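Local coordinates for protein alpha,alpha-trehalose-phosphate synthase (UDP-forming) (Burkholderia multivorans, PDB 5UOF) that is a family 20 glycosyltransferase with the GT-B fold, in which two Rossmann-like domains face each other across a cleft, at residues S10-V15 with L135-D140; V14-V19 with G45-W50; G35-L40 with G68-A73; R117-L122 with Y141-F146. All coordinates share one frame; numbering follows the deposited sequence.

Contact 1: S10-V15 with L135-D140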
# COMPACT_ATOMS: atom_id res chain seq x y z
N SER A 10 -15.67 31.72 -22.20
CA SER A 10 -16.65 30.87 -21.55
C SER A 10 -16.54 30.97 -20.03
O SER A 10 -15.46 31.22 -19.47
CB SER A 10 -16.45 29.42 -21.98
OG SER A 10 -16.49 29.32 -23.40
N ARG A 11 -17.67 30.78 -19.35
CA ARG A 11 -17.65 30.75 -17.90
C ARG A 11 -16.87 29.54 -17.41
O ARG A 11 -16.99 28.44 -17.96
CB ARG A 11 -19.07 30.69 -17.33
CG ARG A 11 -19.93 31.88 -17.72
CD ARG A 11 -21.24 31.84 -16.96
NE ARG A 11 -21.94 30.58 -17.15
CZ ARG A 11 -23.12 30.29 -16.59
NH1 ARG A 11 -23.71 31.18 -15.80
NH2 ARG A 11 -23.69 29.11 -16.81
N LEU A 12 -16.07 29.76 -16.37
CA LEU A 12 -15.54 28.67 -15.56
C LEU A 12 -16.56 28.34 -14.48
O LEU A 12 -17.03 29.23 -13.77
CB LEU A 12 -14.21 29.07 -14.93
CG LEU A 12 -13.56 27.98 -14.06
CD1 LEU A 12 -13.19 26.77 -14.91
CD2 LEU A 12 -12.34 28.55 -13.32
N ILE A 13 -16.91 27.06 -14.38
CA ILE A 13 -17.80 26.56 -13.34
C ILE A 13 -16.93 25.73 -12.40
O ILE A 13 -16.47 24.65 -12.77
CB ILE A 13 -18.94 25.71 -13.93
CG1 ILE A 13 -19.59 26.42 -15.13
CG2 ILE A 13 -19.96 25.32 -12.85
CD1 ILE A 13 -20.28 27.73 -14.82
N VAL A 14 -16.68 26.25 -11.21
CA VAL A 14 -15.95 25.51 -10.19
C VAL A 14 -16.95 24.73 -9.35
O VAL A 14 -17.95 25.28 -8.88
CB VAL A 14 -15.12 26.47 -9.31
CG1 VAL A 14 -14.64 25.75 -8.05
CG2 VAL A 14 -13.93 27.02 -10.09
N VAL A 15 -16.68 23.44 -9.17
CA VAL A 15 -17.50 22.56 -8.34
C VAL A 15 -16.60 22.01 -7.24
O VAL A 15 -15.60 21.34 -7.53
CB VAL A 15 -18.13 21.43 -9.17
CG1 VAL A 15 -18.93 20.48 -8.28
CG2 VAL A 15 -19.01 21.99 -10.28
N LEU A 135 -17.04 25.87 -19.03
CA LEU A 135 -15.94 24.98 -18.64
C LEU A 135 -16.13 24.60 -17.18
O LEU A 135 -16.22 25.47 -16.31
CB LEU A 135 -14.60 25.69 -18.85
CG LEU A 135 -14.41 26.34 -20.22
CD1 LEU A 135 -13.14 27.19 -20.24
CD2 LEU A 135 -14.37 25.29 -21.32
N ILE A 136 -16.18 23.29 -16.90
CA ILE A 136 -16.51 22.79 -15.57
C ILE A 136 -15.25 22.20 -14.95
O ILE A 136 -14.59 21.35 -15.57
CB ILE A 136 -17.64 21.75 -15.62
CG1 ILE A 136 -18.83 22.34 -16.40
CG2 ILE A 136 -18.06 21.34 -14.22
CD1 ILE A 136 -19.98 21.37 -16.55
N TRP A 137 -14.95 22.61 -13.72
CA TRP A 137 -13.75 22.18 -13.00
C TRP A 137 -14.15 21.62 -11.63
O TRP A 137 -14.52 22.39 -10.74
CB TRP A 137 -12.77 23.34 -12.84
CG TRP A 137 -11.40 22.93 -12.36
CD1 TRP A 137 -10.97 21.66 -12.07
CD2 TRP A 137 -10.29 23.79 -12.12
NE1 TRP A 137 -9.66 21.69 -11.66
CE2 TRP A 137 -9.22 22.99 -11.69
CE3 TRP A 137 -10.10 25.18 -12.24
CZ2 TRP A 137 -7.97 23.52 -11.37
CZ3 TRP A 137 -8.85 25.70 -11.91
CH2 TRP A 137 -7.81 24.87 -11.49
N VAL A 138 -14.06 20.29 -11.48
CA VAL A 138 -14.47 19.56 -10.28
C VAL A 138 -13.25 19.27 -9.41
O VAL A 138 -12.21 18.82 -9.92
CB VAL A 138 -15.19 18.26 -10.66
CG1 VAL A 138 -15.65 17.50 -9.41
CG2 VAL A 138 -16.37 18.56 -11.60
N HIS A 139 -13.38 19.46 -8.10
CA HIS A 139 -12.24 19.34 -7.19
C HIS A 139 -12.41 18.21 -6.19
O HIS A 139 -13.35 18.21 -5.39
CB HIS A 139 -12.01 20.66 -6.46
CG HIS A 139 -11.42 21.70 -7.35
ND1 HIS A 139 -10.06 21.91 -7.44
CD2 HIS A 139 -12.00 22.50 -8.27
CE1 HIS A 139 -9.83 22.84 -8.35
NE2 HIS A 139 -10.98 23.21 -8.87
N ASP A 140 -11.49 17.25 -6.27
CA ASP A 140 -11.12 16.30 -5.22
C ASP A 140 -12.06 15.12 -5.05
O ASP A 140 -13.10 15.01 -5.70
CB ASP A 140 -10.95 17.02 -3.88
CG ASP A 140 -9.77 16.47 -3.08
OD1 ASP A 140 -9.01 15.63 -3.63
OD2 ASP A 140 -9.60 16.85 -1.90
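Leu12 CD2 meets the indole of Trp137 at its edge, near the ring plane and 4.2 Å from CE3, while one indole face is taken by His139 of the same strand, whose NE2 stands over the ring centre. The imidazole of His139 in turn has Val15 O at its own edge, in plane, and Val14 CG1 approaching its CD2 obliquely. Both segments are inner, parallel strands of the Rossmann-like sheet in the N-terminal half of this GT-B protein. Ile13 and Val15 use N and O alike toward the partner strand. Ile13 N gives to Leu135 O at 2.6 Å and Ile13 O receives Trp137 N at 2.7 Å; Val15 N and O do the same with Trp137 O and His139 N, the last bond being bent to 141° at the hydrogen. Leu12, Val14, Leu135 and Trp137 share one face of the sheet, where helix 32-43 packs on Leu12 and Val14. CG of Leu12 is anti to the backbone N (chi1 -179°); chi2 of 64° then places Leu12 CD1 4.0 Å from Trp137 CB. Further out Trp137 stacks on Phe457, and His139 ND1 is hydrogen-bonded to His164. On the other face Val15 and Ile136 run next to each other in the same direction, their CG2 methyls 4.1 Å apart.

Contact 2: V14-V19 with G45-W50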
# COMPACT_ATOMS: atom_id res chain seq x y z
N VAL A 14 -16.68 26.25 -11.21
CA VAL A 14 -15.95 25.51 -10.19
C VAL A 14 -16.95 24.73 -9.35
O VAL A 14 -17.95 25.28 -8.88
CB VAL A 14 -15.12 26.47 -9.31
CG1 VAL A 14 -14.64 25.75 -8.05
CG2 VAL A 14 -13.93 27.02 -10.09
N VAL A 15 -16.68 23.44 -9.17
CA VAL A 15 -17.50 22.56 -8.34
C VAL A 15 -16.60 22.01 -7.24
O VAL A 15 -15.60 21.34 -7.53
CB VAL A 15 -18.13 21.43 -9.17
CG1 VAL A 15 -18.93 20.48 -8.28
CG2 VAL A 15 -19.01 21.99 -10.28
N SER A 16 -16.94 22.29 -5.98
CA SER A 16 -16.12 21.83 -4.86
C SER A 16 -16.98 21.61 -3.62
O SER A 16 -18.20 21.79 -3.64
CB SER A 16 -14.99 22.82 -4.56
OG SER A 16 -15.49 23.99 -3.94
N ASN A 17 -16.31 21.26 -2.51
CA ASN A 17 -17.02 20.85 -1.30
C ASN A 17 -17.79 22.00 -0.69
O ASN A 17 -18.91 21.81 -0.20
CB ASN A 17 -16.04 20.29 -0.26
CG ASN A 17 -15.32 19.05 -0.72
OD1 ASN A 17 -15.87 18.22 -1.44
ND2 ASN A 17 -14.07 18.91 -0.30
N ARG A 18 -17.22 23.20 -0.69
CA ARG A 18 -17.78 24.29 0.09
C ARG A 18 -17.60 25.61 -0.64
O ARG A 18 -16.48 25.94 -1.05
CB ARG A 18 -17.11 24.35 1.47
CG ARG A 18 -17.54 25.53 2.31
CD ARG A 18 -18.94 25.35 2.83
NE ARG A 18 -19.41 26.56 3.51
CZ ARG A 18 -19.15 26.84 4.78
NH1 ARG A 18 -18.42 26.00 5.51
NH2 ARG A 18 -19.61 27.96 5.32
N VAL A 19 -18.67 26.38 -0.76
CA VAL A 19 -18.59 27.76 -1.21
C VAL A 19 -18.66 28.63 0.04
O VAL A 19 -19.69 28.67 0.72
CB VAL A 19 -19.71 28.10 -2.20
CG1 VAL A 19 -19.52 29.51 -2.72
CG2 VAL A 19 -19.74 27.11 -3.35
N GLY A 45 -17.66 33.58 -13.92
CA GLY A 45 -18.07 32.20 -13.73
C GLY A 45 -18.97 31.98 -12.53
O GLY A 45 -19.51 32.90 -11.93
N VAL A 46 -19.12 30.69 -12.19
CA VAL A 46 -19.99 30.24 -11.12
C VAL A 46 -19.20 29.27 -10.24
O VAL A 46 -18.49 28.40 -10.76
CB VAL A 46 -21.26 29.54 -11.67
CG1 VAL A 46 -22.21 29.16 -10.54
CG2 VAL A 46 -21.96 30.43 -12.70
N TRP A 47 -19.30 29.44 -8.93
CA TRP A 47 -18.80 28.49 -7.96
C TRP A 47 -20.01 27.79 -7.35
O TRP A 47 -20.87 28.45 -6.76
CB TRP A 47 -17.96 29.18 -6.88
CG TRP A 47 -17.12 28.26 -6.02
CD1 TRP A 47 -17.21 26.91 -5.89
CD2 TRP A 47 -16.06 28.67 -5.15
NE1 TRP A 47 -16.27 26.45 -5.00
CE2 TRP A 47 -15.55 27.52 -4.53
CE3 TRP A 47 -15.48 29.91 -4.84
CZ2 TRP A 47 -14.49 27.56 -3.63
CZ3 TRP A 47 -14.44 29.96 -3.94
CH2 TRP A 47 -13.95 28.78 -3.34
N PHE A 48 -20.09 26.48 -7.55
CA PHE A 48 -21.21 25.67 -7.13
C PHE A 48 -20.76 24.72 -6.03
O PHE A 48 -19.69 24.11 -6.13
CB PHE A 48 -21.78 24.88 -8.32
CG PHE A 48 -22.79 23.84 -7.95
CD1 PHE A 48 -24.14 24.17 -7.84
CD2 PHE A 48 -22.41 22.52 -7.76
CE1 PHE A 48 -25.07 23.20 -7.51
CE2 PHE A 48 -23.34 21.55 -7.43
CZ PHE A 48 -24.67 21.89 -7.30
N GLY A 49 -21.58 24.59 -4.99
CA GLY A 49 -21.28 23.66 -3.93
C GLY A 49 -22.13 23.92 -2.70
O GLY A 49 -23.10 24.69 -2.73
N TRP A 50 -21.73 23.27 -1.60
CA TRP A 50 -22.44 23.36 -0.33
C TRP A 50 -22.29 24.74 0.30
O TRP A 50 -21.22 25.36 0.22
CB TRP A 50 -21.87 22.31 0.63
CG TRP A 50 -22.57 22.17 1.94
CD1 TRP A 50 -23.90 22.32 2.17
CD2 TRP A 50 -21.98 21.82 3.19
NE1 TRP A 50 -24.18 22.09 3.50
CE2 TRP A 50 -23.01 21.78 4.15
CE3 TRP A 50 -20.66 21.55 3.60
CZ2 TRP A 50 -22.78 21.47 5.49
CZ3 TRP A 50 -20.43 21.24 4.93
CH2 TRP A 50 -21.48 21.21 5.86
O HOH W 1 -20.23 20.36 -2.37
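Trp47 lies between two valines: Val14 CG1 sits over one face of its five-membered ring, 3.7 Å from the centroid, and Val19 CG2 over the opposite face at 3.9 Å. Both are CH-pi contacts. Val14 runs beside the indole in the same direction, whereas Val19 passes it in the reverse direction. Across the sheet Val15 CG1 touches the ring edge of Phe48 at CD2, and helix 109-127 covers this pair through Leu126. The two parallel strands belong to the beta-alpha-beta unit of strand 12-16, helix 32-43 and strand 46-48. Val14 N and O bond to Val46 O and Phe48 N, and a longer bond of 3.3 Å joins Ser16 N to Phe48 O. The chains turn a corner at Asn17 and at Gly49. Gly49, in an extended backbone with phi 165°, brings its bare CA to 3.6 Å from Ser16 O. Past the corner Val19 N gives a straight bond to Trp50 O at 2.9 Å, and a water donates to both Ser16 O and Asn17 O. The guanidinium of Arg18 stands well above the six-membered ring of Trp50, CZ 5.9 Å from its centroid, too far for more than a weak cation-pi attraction. At the rim of the indole, Ser16 OG lies between its backbone N and carbonyl carbon (chi1 73°) and accepts Trp47 NE1 at 2.8 Å, exactly in the ring plane. The buried indole N-H is thereby satisfied; methyls hold the faces and the hydroxyl holds the edge, which together limit both tilt and rotation of the ring.

Contact 3: G35-L40 with G68-A73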
# COMPACT_ATOMS: atom_id res chain seq x y z
N GLY A 35 -6.93 29.98 -5.03
CA GLY A 35 -6.51 29.28 -6.23
C GLY A 35 -7.38 29.55 -7.45
O GLY A 35 -6.87 29.60 -8.57
N VAL A 36 -8.68 29.74 -7.26
CA VAL A 36 -9.59 29.82 -8.41
C VAL A 36 -10.24 31.17 -8.61
O VAL A 36 -10.90 31.37 -9.64
CB VAL A 36 -10.69 28.75 -8.32
CG1 VAL A 36 -10.09 27.34 -8.25
CG2 VAL A 36 -11.61 29.03 -7.13
N MET A 37 -10.11 32.11 -7.67
CA MET A 37 -10.96 33.29 -7.76
C MET A 37 -10.62 34.15 -8.97
O MET A 37 -11.52 34.67 -9.64
CB MET A 37 -10.88 34.11 -6.47
CG MET A 37 -11.90 35.25 -6.40
SD MET A 37 -13.61 34.69 -6.62
CE MET A 37 -13.84 33.63 -5.19
N ASP A 38 -9.32 34.29 -9.29
CA ASP A 38 -8.93 35.08 -10.45
C ASP A 38 -9.57 34.55 -11.73
O ASP A 38 -9.96 35.33 -12.60
CB ASP A 38 -7.41 35.12 -10.59
CG ASP A 38 -6.76 36.17 -9.71
OD1 ASP A 38 -7.49 36.86 -8.96
OD2 ASP A 38 -5.52 36.32 -9.78
N ALA A 39 -9.66 33.22 -11.86
CA ALA A 39 -10.27 32.63 -13.04
C ALA A 39 -11.79 32.81 -13.03
O ALA A 39 -12.40 33.06 -14.08
CB ALA A 39 -9.91 31.14 -13.13
N LEU A 40 -12.42 32.68 -11.86
CA LEU A 40 -13.86 32.94 -11.79
C LEU A 40 -14.17 34.39 -12.12
O LEU A 40 -15.11 34.68 -12.86
CB LEU A 40 -14.40 32.57 -10.41
CG LEU A 40 -14.45 31.08 -10.08
CD1 LEU A 40 -14.74 30.88 -8.60
CD2 LEU A 40 -15.50 30.37 -10.93
N GLY A 68 -19.67 40.89 -7.27
CA GLY A 68 -18.94 41.41 -8.41
C GLY A 68 -19.33 40.65 -9.66
O GLY A 68 -20.50 40.61 -10.05
N ASN A 69 -18.35 39.99 -10.27
CA ASN A 69 -18.54 39.29 -11.54
C ASN A 69 -18.74 37.79 -11.36
O ASN A 69 -18.88 37.07 -12.35
CB ASN A 69 -17.33 39.54 -12.44
CG ASN A 69 -17.64 39.35 -13.91
OD1 ASN A 69 -18.77 39.54 -14.35
ND2 ASN A 69 -16.62 38.98 -14.68
N VAL A 70 -18.77 37.31 -10.13
CA VAL A 70 -18.81 35.88 -9.84
C VAL A 70 -20.16 35.54 -9.25
O VAL A 70 -20.69 36.28 -8.41
CB VAL A 70 -17.66 35.47 -8.89
CG1 VAL A 70 -17.71 33.98 -8.60
CG2 VAL A 70 -16.33 35.85 -9.49
N THR A 71 -20.72 34.41 -9.68
CA THR A 71 -21.97 33.89 -9.13
C THR A 71 -21.66 32.73 -8.20
O THR A 71 -20.84 31.86 -8.53
CB THR A 71 -22.92 33.45 -10.25
OG1 THR A 71 -23.18 34.57 -11.11
CG2 THR A 71 -24.23 32.96 -9.67
N TYR A 72 -22.28 32.74 -7.03
CA TYR A 72 -22.17 31.64 -6.08
C TYR A 72 -23.51 30.91 -6.04
O TYR A 72 -24.53 31.51 -5.67
CB TYR A 72 -21.77 32.16 -4.69
CG TYR A 72 -20.47 32.95 -4.72
CD1 TYR A 72 -19.25 32.31 -4.54
CD2 TYR A 72 -20.47 34.32 -4.94
CE1 TYR A 72 -18.06 33.02 -4.56
CE2 TYR A 72 -19.29 35.03 -4.97
CZ TYR A 72 -18.08 34.38 -4.78
OH TYR A 72 -16.90 35.08 -4.81
N ALA A 73 -23.50 29.65 -6.46
CA ALA A 73 -24.69 28.82 -6.57
C ALA A 73 -24.58 27.71 -5.53
O ALA A 73 -23.77 26.79 -5.68
CB ALA A 73 -24.83 28.23 -7.97
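Met37 and Leu40 project from helix 32-43 onto Val70 and Tyr72 of strand 70-77, a helix-on-sheet contact at one flank of the Rossmann-like sheet. The meeting is apolar, with no hydrogen bond across it. Val70 points its side chain at the helix: CG2 lies 3.7 Å from the carbonyl carbon of Leu40, and both its methyls reach Leu40 CB, CG2 at 3.9 Å. Met37 closes the other end. Its chain is bent at chi2 and again at chi3 (64°), the second bend carrying CE to the edge of the Tyr72 ring, 3.4 Å from OH and near the ring plane. Met37 SD packs against Val70 CG2 at 4.1 Å and lies 3.8 Å from Tyr72 OH, with no hydrogen bond between them. The methionine and tyrosine side chains cross at about a right angle. Within the strand Val70 CG1 sits over one face of the Tyr72 ring, displaced toward its rim, so that valine, tyrosine and methionine form one small cluster.

The next shell sets the positions. Strand 46-48 is the neighbour of strand 70-77 in the sheet, and Thr71 is bonded to the backbones of Gly45 and Trp47; Trp47 also packs on Met37 and Leu40. Val19 touches Tyr72 from the adjoining loop. In the helix, Leu40 N is hydrogen-bonded to Val36 O at 3.0 Å. Helix and strand segments run at 121° to each other, their axes 9.8 Å apart. Next to Val70 in the chain, Asn69 ND2 donates to the carbonyl O of Gln41, one residue beyond Leu40.

Contact 4: R117-L122 with Y141-F146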
# COMPACT_ATOMS: atom_id res chain seq x y z
N ARG A 117 -25.13 8.31 -4.99
CA ARG A 117 -26.42 8.99 -4.96
C ARG A 117 -26.26 10.49 -4.76
O ARG A 117 -26.88 11.29 -5.46
CB ARG A 117 -27.32 8.40 -3.87
CG ARG A 117 -28.71 9.06 -3.84
CD ARG A 117 -29.49 8.76 -2.56
NE ARG A 117 -28.88 9.40 -1.39
CZ ARG A 117 -29.02 10.69 -1.08
NH1 ARG A 117 -29.75 11.49 -1.85
NH2 ARG A 117 -28.43 11.18 0.01
N VAL A 118 -25.42 10.89 -3.80
CA VAL A 118 -25.30 12.32 -3.53
C VAL A 118 -24.57 13.03 -4.67
O VAL A 118 -24.89 14.18 -4.98
CB VAL A 118 -24.62 12.59 -2.18
CG1 VAL A 118 -25.49 12.05 -1.05
CG2 VAL A 118 -23.21 12.01 -2.13
N ASN A 119 -23.62 12.35 -5.32
CA ASN A 119 -23.01 12.95 -6.50
C ASN A 119 -24.05 13.16 -7.60
O ASN A 119 -24.14 14.24 -8.19
CB ASN A 119 -21.86 12.10 -7.00
CG ASN A 119 -20.53 12.50 -6.39
OD1 ASN A 119 -19.80 13.32 -6.94
ND2 ASN A 119 -20.21 11.93 -5.23
N ALA A 120 -24.87 12.13 -7.86
CA ALA A 120 -25.92 12.27 -8.86
C ALA A 120 -26.89 13.38 -8.49
O ALA A 120 -27.32 14.15 -9.36
CB ALA A 120 -26.66 10.93 -9.02
N MET A 121 -27.22 13.50 -7.20
CA MET A 121 -28.12 14.56 -6.74
C MET A 121 -27.53 15.94 -7.03
O MET A 121 -28.20 16.82 -7.59
CB MET A 121 -28.40 14.39 -5.25
CG MET A 121 -29.39 15.38 -4.64
SD MET A 121 -28.62 16.93 -4.08
CE MET A 121 -27.59 16.32 -2.74
N LEU A 122 -26.27 16.15 -6.66
CA LEU A 122 -25.65 17.46 -6.86
C LEU A 122 -25.47 17.77 -8.33
O LEU A 122 -25.61 18.92 -8.75
CB LEU A 122 -24.32 17.51 -6.12
CG LEU A 122 -24.42 17.48 -4.59
CD1 LEU A 122 -23.05 17.23 -3.99
CD2 LEU A 122 -25.01 18.80 -4.09
N TYR A 141 -11.67 14.22 -4.14
CA TYR A 141 -12.15 12.84 -4.16
C TYR A 141 -13.62 12.69 -3.75
O TYR A 141 -14.23 11.68 -4.11
CB TYR A 141 -11.24 11.98 -3.26
CG TYR A 141 -11.24 12.38 -1.81
CD1 TYR A 141 -10.46 13.44 -1.35
CD2 TYR A 141 -12.05 11.71 -0.89
CE1 TYR A 141 -10.48 13.81 -0.02
CE2 TYR A 141 -12.07 12.07 0.44
CZ TYR A 141 -11.28 13.12 0.87
OH TYR A 141 -11.32 13.48 2.20
N HIS A 142 -14.19 13.64 -2.99
CA HIS A 142 -15.60 13.53 -2.64
C HIS A 142 -16.49 13.63 -3.87
O HIS A 142 -17.65 13.19 -3.82
CB HIS A 142 -16.03 14.63 -1.65
CG HIS A 142 -15.33 14.58 -0.33
ND1 HIS A 142 -15.63 13.64 0.64
CD2 HIS A 142 -14.39 15.39 0.21
CE1 HIS A 142 -14.88 13.86 1.71
NE2 HIS A 142 -14.12 14.91 1.47
N LEU A 143 -15.98 14.23 -4.95
CA LEU A 143 -16.77 14.51 -6.15
C LEU A 143 -16.25 13.74 -7.35
O LEU A 143 -16.53 14.12 -8.49
CB LEU A 143 -16.75 16.01 -6.44
CG LEU A 143 -17.49 16.90 -5.44
CD1 LEU A 143 -17.05 18.35 -5.57
CD2 LEU A 143 -18.99 16.75 -5.66
N LEU A 144 -15.46 12.70 -7.13
CA LEU A 144 -14.95 11.91 -8.25
C LEU A 144 -16.02 11.47 -9.25
O LEU A 144 -15.78 11.61 -10.46
CB LEU A 144 -14.16 10.73 -7.66
CG LEU A 144 -13.28 9.96 -8.63
CD1 LEU A 144 -12.08 9.44 -7.88
CD2 LEU A 144 -14.09 8.81 -9.21
N PRO A 145 -17.19 10.95 -8.86
CA PRO A 145 -18.18 10.52 -9.86
C PRO A 145 -18.95 11.66 -10.52
O PRO A 145 -19.88 11.39 -11.28
CB PRO A 145 -19.14 9.64 -9.04
CG PRO A 145 -18.50 9.44 -7.70
CD PRO A 145 -17.63 10.63 -7.49
N PHE A 146 -18.58 12.92 -10.29
CA PHE A 146 -19.45 14.03 -10.67
C PHE A 146 -19.58 14.15 -12.19
O PHE A 146 -20.69 14.35 -12.70
CB PHE A 146 -18.91 15.33 -10.07
CG PHE A 146 -19.92 16.46 -10.05
CD1 PHE A 146 -20.87 16.56 -9.04
CD2 PHE A 146 -19.90 17.43 -11.04
CE1 PHE A 146 -21.78 17.61 -9.02
CE2 PHE A 146 -20.80 18.48 -11.01
CZ PHE A 146 -21.74 18.57 -10.00
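Asn119, on a regular turn of helix 109-127, has its CA 5.6 Å from that of Phe146, the first residue of the next helix. The facing chain leaves strand 135-139 through a short 3-10 turn at Tyr141 and His142, then makes a type I beta turn from Leu143 to Phe146 closed by Phe146 N to Leu143 O, with Pro145 at the N-cap position. Asn119 carries the contact. Its ND2 donates to His142 O at 3.2 Å, nearly in both the amide and the carbonyl planes and straight at 166°. The Asn119 side chain crosses that of Pro145 at about a right angle, and chi2 of -92° turns OD1 into the bend, 3.3 Å from Leu143 CA and 3.5 Å from Pro145 CD. One helix turn on, Leu122 CB lies in plane at the edge of the Phe146 ring, 3.9 Å from CE1, and Leu122 CD1 comes up to Leu143 CD2. Tyr85 of helix 79-86 covers Leu122 and Leu143. Asn119 ND2 also donates to Tyr115 O in its own helix, so one buried amide links two backbone carbonyls, which probably helps hold the strand-to-helix connection against helix 109-127.

How the contacts relate
All four contacts are mainly buried in the N-terminal sheet domain, though contacts 2 and 3 each include an exposed residue. Contacts 1 and 2 share Val14 and Val15: strand 12-16 is bonded by 135-139 on one edge and 46-48 on the other, so both rest on backbone hydrogen bonds, contact 2 also on the Trp47 indole. Contact 3 adds the helix linking the first two strands, and has packing but no hydrogen bonds; it meets contact 2 through Trp47 with Thr71 and Ala73. Contact 4 lies on the other face, where Leu143 and Phe146 pack on Val138 and Val15, and a side-chain amide does the polar work. Contacts 3 and 4 do not touch, centres about 22 Å apart.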